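Side-chain contact in 16S rRNA (adenine(1408)-N(1))-methyltransferase (Catenulispora acidiphila, PDB 4X1O), which probably transfers a methyl group from S-adenosyl-L-methionine to N1 of adenine 1408 in 16S ribosomal RNA, a modification linked to aminoglycoside resistance: residues Y63-A68 and E123-M128. Numbering follows the deposited sequence.
Sequences YRQAIA and EVMVLM
Gln65 reaches from its helix toward Met125 and Leu127, whose side chains come from the opposite direction, and the end of its amide touches both. The reach is long: the Gln65 and Met125 CA atoms stand 11.4 Å apart. Gln65 spans much of it because its CG lies anti to the carbonyl carbon and the chain beyond stays extended (chi2 167°). Met125 leaves the strand with the same first torsion, and its extended chi2 (-173°) carries the sulfur toward the amide, while the bend at chi3 (104°) merely sets where the methyl CE goes; SD lies 4.6 Å from Gln65 CD. Leu127 brings one branch, CD1, to the same amide end, and CD1 lies 4.2 Å from Met125 SD. Here a Rossmann-like class I methyltransferase fold sets helix 60-68 against one face of its central parallel strands, where 123-127 runs beside 49-54. Strand alternation puts Met125 and Leu127 on that face, while Val124 and Val126 face helix 142-151. Only 72 Å² is buried between the segments, without a hydrogen bond; Gln65 and Met125 also both touch Leu51 of strand 49-54. Leu127 further approaches Thr61, a residue known to bind S-adenosyl-L-methionine, though none is bound to this chain.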
loop_
_atom_site.group_PDB
_atom_site.type_symbol
_atom_site.label_atom_id
_atom_site.label_comp_id
_atom_site.label_asym_id
_atom_site.label_seq_id
_atom_site.Cartn_x
_atom_site.Cartn_y
_atom_site.Cartn_z
ATOM N N TYR A 63 -6.592 -0.214 8.755
ATOM C CA TYR A 63 -7.183 -0.208 10.092
ATOM C C TYR A 63 -7.196 -1.608 10.701
ATOM O O TYR A 63 -6.814 -1.786 11.845
ATOM C CB TYR A 63 -8.597 0.350 10.017
ATOM C CG TYR A 63 -9.395 0.230 11.296
ATOM C CD1 TYR A 63 -9.184 1.106 12.354
ATOM C CD2 TYR A 63 -10.374 -0.749 11.439
ATOM C CE1 TYR A 63 -9.933 1.004 13.531
ATOM C CE2 TYR A 63 -11.121 -0.863 12.607
ATOM C CZ TYR A 63 -10.897 0.012 13.647
ATOM O OH TYR A 63 -11.651 -0.114 14.801
ATOM N N ARG A 64 -7.616 -2.601 9.920
ATOM C CA ARG A 64 -7.657 -3.970 10.400
ATOM C C ARG A 64 -6.259 -4.501 10.712
ATOM O O ARG A 64 -6.104 -5.246 11.672
ATOM C CB ARG A 64 -8.367 -4.881 9.388
ATOM C CG ARG A 64 -9.863 -4.578 9.247
ATOM C CD ARG A 64 -10.582 -5.606 8.369
ATOM N NE ARG A 64 -10.571 -6.932 8.982
ATOM C CZ ARG A 64 -10.223 -8.048 8.350
ATOM N NH1 ARG A 64 -9.864 -8.002 7.073
ATOM N NH2 ARG A 64 -10.242 -9.210 8.993
ATOM N N GLN A 65 -5.258 -4.131 9.909
ATOM C CA GLN A 65 -3.874 -4.464 10.242
ATOM C C GLN A 65 -3.457 -3.871 11.579
ATOM O O GLN A 65 -2.844 -4.541 12.396
ATOM C CB GLN A 65 -2.918 -3.969 9.168
ATOM C CG GLN A 65 -3.031 -4.706 7.848
ATOM C CD GLN A 65 -2.304 -3.973 6.748
ATOM O OE1 GLN A 65 -2.049 -2.777 6.861
ATOM N NE2 GLN A 65 -1.944 -4.689 5.690
ATOM N N ALA A 66 -3.764 -2.591 11.767
ATOM C CA ALA A 66 -3.395 -1.896 12.990
ATOM C C ALA A 66 -4.056 -2.556 14.200
ATOM O O ALA A 66 -3.431 -2.698 15.250
ATOM C CB ALA A 66 -3.779 -0.413 12.894
ATOM N N ILE A 67 -5.319 -2.953 14.051
ATOM C CA ILE A 67 -6.052 -3.559 15.159
ATOM C C ILE A 67 -5.445 -4.928 15.486
ATOM O O ILE A 67 -5.283 -5.283 16.667
ATOM C CB ILE A 67 -7.562 -3.713 14.840
ATOM C CG1 ILE A 67 -8.227 -2.342 14.652
ATOM C CG2 ILE A 67 -8.274 -4.493 15.951
ATOM C CD1 ILE A 67 -8.281 -1.540 15.936
ATOM N N ALA A 68 -5.088 -5.679 14.451
ATOM C CA ALA A 68 -4.558 -7.032 14.639
ATOM C C ALA A 68 -3.152 -6.999 15.225
ATOM O O ALA A 68 -2.740 -7.921 15.928
ATOM C CB ALA A 68 -4.551 -7.795 13.324
ATOM N N GLU A 123 8.357 -2.768 5.871
ATOM C CA GLU A 123 7.601 -3.517 4.870
ATOM C C GLU A 123 6.719 -2.555 4.129
ATOM O O GLU A 123 6.139 -1.660 4.743
ATOM C CB GLU A 123 6.761 -4.606 5.532
ATOM C CG GLU A 123 5.959 -5.457 4.589
ATOM C CD GLU A 123 5.302 -6.622 5.325
ATOM O OE1 GLU A 123 5.284 -6.608 6.576
ATOM O OE2 GLU A 123 4.819 -7.555 4.662
ATOM N N VAL A 124 6.615 -2.723 2.813
ATOM C CA VAL A 124 5.779 -1.841 2.007
ATOM C C VAL A 124 4.741 -2.691 1.320
ATOM O O VAL A 124 5.072 -3.711 0.719
ATOM C CB VAL A 124 6.601 -1.063 0.973
ATOM C CG1 VAL A 124 5.689 -0.206 0.083
ATOM C CG2 VAL A 124 7.682 -0.230 1.685
ATOM N N MET A 125 3.480 -2.308 1.425
ATOM C CA MET A 125 2.426 -3.094 0.794
ATOM C C MET A 125 1.655 -2.240 -0.180
ATOM O O MET A 125 1.221 -1.136 0.167
ATOM C CB MET A 125 1.460 -3.678 1.839
ATOM C CG MET A 125 2.083 -4.757 2.721
ATOM S SD MET A 125 0.764 -5.486 3.741
ATOM C CE MET A 125 0.507 -7.043 2.891
ATOM N N VAL A 126 1.485 -2.748 -1.398
ATOM C CA VAL A 126 0.650 -2.075 -2.391
ATOM C C VAL A 126 -0.521 -2.984 -2.695
ATOM O O VAL A 126 -0.397 -3.924 -3.466
ATOM C CB VAL A 126 1.451 -1.751 -3.669
ATOM C CG1 VAL A 126 0.565 -1.084 -4.723
ATOM C CG2 VAL A 126 2.657 -0.868 -3.334
ATOM N N LEU A 127 -1.661 -2.736 -2.058
ATOM C CA LEU A 127 -2.763 -3.677 -2.157
ATOM C C LEU A 127 -3.900 -3.101 -2.999
ATOM O O LEU A 127 -4.410 -2.011 -2.717
ATOM C CB LEU A 127 -3.262 -4.054 -0.754
ATOM C CG LEU A 127 -2.200 -4.499 0.260
ATOM C CD1 LEU A 127 -2.846 -4.796 1.614
ATOM C CD2 LEU A 127 -1.414 -5.715 -0.246
ATOM N N MET A 128 -4.294 -3.821 -4.045
ATOM C CA MET A 128 -5.375 -3.336 -4.919
ATOM C C MET A 128 -5.202 -1.871 -5.369
ATOM O O MET A 128 -6.077 -1.033 -5.143
ATOM C CB MET A 128 -6.726 -3.480 -4.213
ATOM C CG MET A 128 -7.112 -4.920 -3.902
ATOM S SD MET A 128 -7.571 -5.833 -5.388
ATOM C CE MET A 128 -8.995 -4.886 -5.923
#